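Local coordinates for glutathione transferase (Leptospira interrogans serovar Lai, PDB 3UBK), which probably conjugates glutathione to electrophilic substrates, as a member of the glutathione transferase family that binds glutathione through its N-terminal thioredoxin-like domain, at residues Ile4-Val18 / Ile51-Gly65. Residues are numbered along the deposited sequence; the frame is centred on the assembly and turned at random.
Sequences IKLHGASISNYVNKV and IPVLEMDGKFIFESG
Pro52 presses the CG-CD rim of its ring against the first turns of helix 13-25, with CD 3.6 Å from Tyr14 CB and CG 3.9 Å from Val18 CG2. The peptide bond before it is cis, the cis-proline hallmark of the thioredoxin-like domain of glutathione transferases. On its strand side, Pro52 CB meets Leu6 CD1, so the proline joins helix to sheet. Strands 4-7 and 53-56 run antiparallel at 157°. Lys5 pairs with Glu55 and His7 with Val53, each through two backbone hydrogen bonds. Strand 29-32 flanks 4-7 on its other edge.

On the face carrying Lys5, His7, Val53 and Glu55, His7 NE2 donates to Glu55 OE1 at 2.8 Å. The carboxylate uses its anti lone pair, and the imidazole and carboxylate planes lie 16° apart, nearly coplanar. The Glu55 chain is extended, with CG anti to the backbone N (chi1 175°), which carries OE1 to the His7 ring. The bond probably fixes the ring rotation. Lys5 runs alongside Glu55, its CD 3.7 Å from OE1.

Ile51 and Ser64 are glutathione-binding residues, though no glutathione is bound to this chain. Ile51 sends CD1 towards Ser12 CB, beside the start of the helix, where Ser12 OG accepts from Val15 N as the N-cap. Lys17 stretches an extended chain to the start of helix 64-74. Its ammonium forms a salt bridge with Glu100 of helix 86-111. Lys17 NZ also donates to Ser64 OG at 2.7 Å, and the same hydroxyl oxygen lies at the edge of the Tyr14 ring, 3.6 Å from Tyr14 CD2.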
loop_
_atom_site.group_PDB
_atom_site.type_symbol
_atom_site.label_atom_id
_atom_site.label_comp_id
_atom_site.label_asym_id
_atom_site.label_seq_id
_atom_site.Cartn_x
_atom_site.Cartn_y
_atom_site.Cartn_z
ATOM N N ILE A 4 -20.164 5.322 -12.545
ATOM C CA ILE A 4 -19.164 5.401 -11.493
ATOM C C ILE A 4 -19.521 6.449 -10.446
ATOM O O ILE A 4 -19.742 7.611 -10.768
ATOM C CB ILE A 4 -17.782 5.746 -12.075
ATOM C CG1 ILE A 4 -17.345 4.656 -13.057
ATOM C CG2 ILE A 4 -16.764 5.908 -10.954
ATOM C CD1 ILE A 4 -16.224 5.076 -13.964
ATOM N N LYS A 5 -19.603 6.025 -9.193
ATOM C CA LYS A 5 -19.788 6.973 -8.103
ATOM C C LYS A 5 -18.558 6.942 -7.213
ATOM O O LYS A 5 -18.138 5.874 -6.772
ATOM C CB LYS A 5 -21.043 6.631 -7.300
ATOM C CG LYS A 5 -22.342 6.994 -8.020
ATOM C CD LYS A 5 -23.559 6.467 -7.292
ATOM C CE LYS A 5 -24.800 6.564 -8.168
ATOM N NZ LYS A 5 -25.990 5.963 -7.506
ATOM N N LEU A 6 -17.977 8.111 -6.966
ATOM C CA LEU A 6 -16.841 8.247 -6.066
ATOM C C LEU A 6 -17.277 8.940 -4.774
ATOM O O LEU A 6 -17.587 10.134 -4.783
ATOM C CB LEU A 6 -15.745 9.074 -6.742
ATOM C CG LEU A 6 -14.434 9.303 -5.984
ATOM C CD1 LEU A 6 -13.744 7.966 -5.719
ATOM C CD2 LEU A 6 -13.529 10.241 -6.774
ATOM N N HIS A 7 -17.296 8.196 -3.672
ATOM C CA HIS A 7 -17.690 8.748 -2.377
ATOM C C HIS A 7 -16.470 9.303 -1.681
ATOM O O HIS A 7 -15.485 8.586 -1.471
ATOM C CB HIS A 7 -18.330 7.673 -1.497
ATOM C CG HIS A 7 -19.505 6.994 -2.128
ATOM N ND1 HIS A 7 -20.805 7.251 -1.749
ATOM C CD2 HIS A 7 -19.577 6.076 -3.122
ATOM C CE1 HIS A 7 -21.627 6.517 -2.481
ATOM N NE2 HIS A 7 -20.906 5.791 -3.319
ATOM N N GLY A 8 -16.528 10.585 -1.335
ATOM C CA GLY A 8 -15.439 11.240 -0.615
ATOM C C GLY A 8 -15.225 12.669 -1.096
ATOM O O GLY A 8 -15.408 12.971 -2.275
ATOM N N ALA A 9 -14.816 13.545 -0.183
ATOM C CA ALA A 9 -14.691 14.976 -0.473
ATOM C C ALA A 9 -13.349 15.339 -1.103
ATOM O O ALA A 9 -12.353 14.623 -0.943
ATOM C CB ALA A 9 -14.933 15.797 0.796
ATOM N N SER A 10 -13.324 16.472 -1.797
ATOM C CA SER A 10 -12.159 16.877 -2.573
ATOM C C SER A 10 -11.013 17.391 -1.724
ATOM O O SER A 10 -9.982 17.749 -2.264
ATOM C CB SER A 10 -12.528 17.926 -3.629
ATOM O OG SER A 10 -13.464 17.412 -4.574
ATOM N N ILE A 11 -11.186 17.422 -0.403
ATOM C CA ILE A 11 -10.077 17.791 0.468
ATOM C C ILE A 11 -9.193 16.596 0.826
ATOM O O ILE A 11 -8.092 16.777 1.344
ATOM C CB ILE A 11 -10.530 18.483 1.778
ATOM C CG1 ILE A 11 -11.613 17.662 2.478
ATOM C CG2 ILE A 11 -10.986 19.925 1.512
ATOM C CD1 ILE A 11 -11.879 18.119 3.906
ATOM N N SER A 12 -9.672 15.382 0.561
ATOM C CA SER A 12 -8.856 14.184 0.789
ATOM C C SER A 12 -7.865 13.932 -0.350
ATOM O O SER A 12 -8.251 13.856 -1.526
ATOM C CB SER A 12 -9.743 12.952 0.980
ATOM O OG SER A 12 -8.952 11.770 0.871
ATOM N N ASN A 13 -6.587 13.775 -0.022
ATOM C CA ASN A 13 -5.624 13.442 -1.064
ATOM C C ASN A 13 -5.814 12.042 -1.684
ATOM O O ASN A 13 -5.478 11.824 -2.855
ATOM C CB ASN A 13 -4.176 13.689 -0.625
ATOM C CG ASN A 13 -3.891 13.207 0.783
ATOM O OD1 ASN A 13 -2.765 12.806 1.082
ATOM N ND2 ASN A 13 -4.901 13.238 1.654
ATOM N N TYR A 14 -6.362 11.106 -0.913
ATOM C CA TYR A 14 -6.664 9.773 -1.443
ATOM C C TYR A 14 -7.848 9.799 -2.410
ATOM O O TYR A 14 -7.856 9.073 -3.396
ATOM C CB TYR A 14 -6.887 8.769 -0.304
ATOM C CG TYR A 14 -5.584 8.545 0.439
ATOM C CD1 TYR A 14 -5.249 9.317 1.545
ATOM C CD2 TYR A 14 -4.657 7.616 -0.016
ATOM C CE1 TYR A 14 -4.031 9.136 2.207
ATOM C CE2 TYR A 14 -3.445 7.428 0.640
ATOM C CZ TYR A 14 -3.140 8.198 1.751
ATOM O OH TYR A 14 -1.935 8.037 2.404
ATOM N N VAL A 15 -8.837 10.637 -2.126
ATOM C CA VAL A 15 -9.935 10.856 -3.071
ATOM C C VAL A 15 -9.351 11.464 -4.339
ATOM O O VAL A 15 -9.631 11.022 -5.465
ATOM C CB VAL A 15 -11.028 11.794 -2.457
ATOM C CG1 VAL A 15 -12.042 12.228 -3.511
ATOM C CG2 VAL A 15 -11.721 11.102 -1.295
ATOM N N ASN A 16 -8.497 12.462 -4.164
ATOM C CA ASN A 16 -7.940 13.163 -5.302
ATOM C C ASN A 16 -7.045 12.281 -6.151
ATOM O O ASN A 16 -7.044 12.401 -7.373
ATOM C CB ASN A 16 -7.219 14.440 -4.862
ATOM C CG ASN A 16 -8.193 15.493 -4.406
ATOM O OD1 ASN A 16 -9.373 15.425 -4.741
ATOM N ND2 ASN A 16 -7.725 16.452 -3.628
ATOM N N LYS A 17 -6.273 11.408 -5.506
ATOM C CA LYS A 17 -5.506 10.397 -6.227
ATOM C C LYS A 17 -6.401 9.624 -7.222
ATOM O O LYS A 17 -6.058 9.454 -8.393
ATOM C CB LYS A 17 -4.856 9.438 -5.219
ATOM C CG LYS A 17 -4.236 8.163 -5.802
ATOM C CD LYS A 17 -3.885 7.237 -4.620
ATOM C CE LYS A 17 -3.332 5.895 -5.022
ATOM N NZ LYS A 17 -3.324 5.004 -3.799
ATOM N N VAL A 18 -7.546 9.149 -6.751
ATOM C CA VAL A 18 -8.475 8.390 -7.601
ATOM C C VAL A 18 -9.091 9.284 -8.693
ATOM O O VAL A 18 -9.199 8.905 -9.872
ATOM C CB VAL A 18 -9.598 7.726 -6.766
ATOM C CG1 VAL A 18 -10.696 7.169 -7.676
ATOM C CG2 VAL A 18 -9.026 6.609 -5.852
ATOM N N ILE A 51 -12.393 7.167 3.247
ATOM C CA ILE A 51 -12.718 7.560 1.887
ATOM C C ILE A 51 -11.400 7.554 1.125
ATOM O O ILE A 51 -10.346 7.733 1.729
ATOM C CB ILE A 51 -13.366 8.958 1.845
ATOM C CG1 ILE A 51 -12.554 9.964 2.682
ATOM C CG2 ILE A 51 -14.807 8.859 2.341
ATOM C CD1 ILE A 51 -12.927 11.453 2.446
ATOM N N PRO A 52 -11.442 7.353 -0.197
ATOM C CA PRO A 52 -12.605 7.186 -1.070
ATOM C C PRO A 52 -13.180 5.775 -1.089
ATOM O O PRO A 52 -12.495 4.797 -0.757
ATOM C CB PRO A 52 -12.023 7.485 -2.465
ATOM C CG PRO A 52 -10.635 6.971 -2.362
ATOM C CD PRO A 52 -10.193 7.407 -0.978
ATOM N N VAL A 53 -14.443 5.687 -1.491
ATOM C CA VAL A 53 -15.053 4.421 -1.850
ATOM C C VAL A 53 -15.562 4.573 -3.273
ATOM O O VAL A 53 -16.203 5.579 -3.597
ATOM C CB VAL A 53 -16.252 4.074 -0.949
ATOM C CG1 VAL A 53 -16.769 2.681 -1.258
ATOM C CG2 VAL A 53 -15.875 4.183 0.526
ATOM N N LEU A 54 -15.271 3.593 -4.127
ATOM C CA LEU A 54 -15.826 3.572 -5.475
ATOM C C LEU A 54 -17.060 2.688 -5.503
ATOM O O LEU A 54 -17.050 1.552 -4.998
ATOM C CB LEU A 54 -14.807 3.043 -6.485
ATOM C CG LEU A 54 -15.229 3.066 -7.963
ATOM C CD1 LEU A 54 -14.883 4.412 -8.577
ATOM C CD2 LEU A 54 -14.535 1.948 -8.723
ATOM N N GLU A 55 -18.135 3.204 -6.085
ATOM C CA GLU A 55 -19.342 2.401 -6.257
ATOM C C GLU A 55 -19.628 2.201 -7.742
ATOM O O GLU A 55 -19.656 3.163 -8.513
ATOM C CB GLU A 55 -20.539 3.073 -5.575
ATOM C CG GLU A 55 -21.864 2.364 -5.805
ATOM C CD GLU A 55 -23.048 3.100 -5.171
ATOM O OE1 GLU A 55 -22.825 4.152 -4.548
ATOM O OE2 GLU A 55 -24.194 2.631 -5.311
ATOM N N MET A 56 -19.785 0.945 -8.140
ATOM C CA MET A 56 -20.285 0.581 -9.471
ATOM C C MET A 56 -21.213 -0.614 -9.319
ATOM O O MET A 56 -20.960 -1.493 -8.498
ATOM C CB MET A 56 -19.150 0.151 -10.391
ATOM C CG MET A 56 -18.316 1.248 -10.969
ATOM S SD MET A 56 -17.212 0.579 -12.231
ATOM C CE MET A 56 -18.364 -0.088 -13.422
ATOM N N ASP A 57 -22.271 -0.668 -10.117
ATOM C CA ASP A 57 -23.174 -1.821 -10.097
ATOM C C ASP A 57 -23.461 -2.320 -8.677
ATOM O O ASP A 57 -23.330 -3.512 -8.404
ATOM C CB ASP A 57 -22.592 -2.969 -10.934
ATOM N N GLY A 58 -23.858 -1.412 -7.786
ATOM C CA GLY A 58 -24.133 -1.760 -6.387
ATOM C C GLY A 58 -22.983 -2.442 -5.656
ATOM O O GLY A 58 -23.153 -2.948 -4.549
ATOM N N LYS A 59 -21.809 -2.461 -6.274
ATOM C CA LYS A 59 -20.624 -3.022 -5.642
ATOM C C LYS A 59 -19.657 -1.923 -5.214
ATOM O O LYS A 59 -19.550 -0.888 -5.877
ATOM C CB LYS A 59 -19.936 -4.025 -6.572
ATOM C CG LYS A 59 -20.628 -5.379 -6.612
ATOM C CD LYS A 59 -19.613 -6.513 -6.646
ATOM C CE LYS A 59 -20.234 -7.832 -6.203
ATOM N NZ LYS A 59 -19.202 -8.903 -6.068
ATOM N N PHE A 60 -18.948 -2.155 -4.111
ATOM C CA PHE A 60 -18.111 -1.124 -3.529
ATOM C C PHE A 60 -16.663 -1.549 -3.398
ATOM O O PHE A 60 -16.382 -2.653 -2.949
ATOM C CB PHE A 60 -18.653 -0.734 -2.144
ATOM C CG PHE A 60 -20.059 -0.213 -2.175
ATOM C CD1 PHE A 60 -21.138 -1.088 -2.107
ATOM C CD2 PHE A 60 -20.307 1.144 -2.317
ATOM C CE1 PHE A 60 -22.444 -0.611 -2.151
ATOM C CE2 PHE A 60 -21.614 1.629 -2.358
ATOM C CZ PHE A 60 -22.679 0.748 -2.280
ATOM N N ILE A 61 -15.745 -0.655 -3.761
ATOM C CA ILE A 61 -14.318 -0.874 -3.528
ATOM C C ILE A 61 -13.791 0.274 -2.666
ATOM O O ILE A 61 -14.047 1.444 -2.976
ATOM C CB ILE A 61 -13.537 -0.930 -4.857
ATOM C CG1 ILE A 61 -14.072 -2.045 -5.753
ATOM C CG2 ILE A 61 -12.038 -1.113 -4.587
ATOM C CD1 ILE A 61 -13.507 -2.004 -7.176
ATOM N N PHE A 62 -13.068 -0.038 -1.590
ATOM C CA PHE A 62 -12.832 0.967 -0.531
ATOM C C PHE A 62 -11.381 1.261 -0.156
ATOM O O PHE A 62 -11.107 1.741 0.955
ATOM C CB PHE A 62 -13.576 0.591 0.739
ATOM C CG PHE A 62 -13.193 -0.757 1.267
ATOM C CD1 PHE A 62 -11.999 -0.929 1.953
ATOM C CD2 PHE A 62 -14.013 -1.854 1.054
ATOM C CE1 PHE A 62 -11.635 -2.182 2.441
ATOM C CE2 PHE A 62 -13.650 -3.114 1.531
ATOM C CZ PHE A 62 -12.453 -3.273 2.222
ATOM N N GLU A 63 -10.451 0.984 -1.052
ATOM C CA GLU A 63 -9.056 1.379 -0.849
ATOM C C GLU A 63 -8.551 1.974 -2.157
ATOM O O GLU A 63 -8.732 1.372 -3.218
ATOM C CB GLU A 63 -8.213 0.171 -0.426
ATOM C CG GLU A 63 -6.827 0.523 0.099
ATOM C CD GLU A 63 -5.795 0.650 -1.006
ATOM O OE1 GLU A 63 -5.079 1.672 -1.036
ATOM O OE2 GLU A 63 -5.704 -0.272 -1.844
ATOM N N SER A 64 -7.939 3.151 -2.088
ATOM C CA SER A 64 -7.587 3.920 -3.270
ATOM C C SER A 64 -6.692 3.174 -4.254
ATOM O O SER A 64 -6.871 3.278 -5.469
ATOM C CB SER A 64 -6.946 5.262 -2.876
ATOM O OG SER A 64 -5.652 5.060 -2.354
ATOM N N GLY A 65 -5.710 2.436 -3.744
ATOM C CA GLY A 65 -4.885 1.599 -4.629
ATOM C C GLY A 65 -5.688 0.533 -5.369
ATOM O O GLY A 65 -5.575 0.387 -6.598
#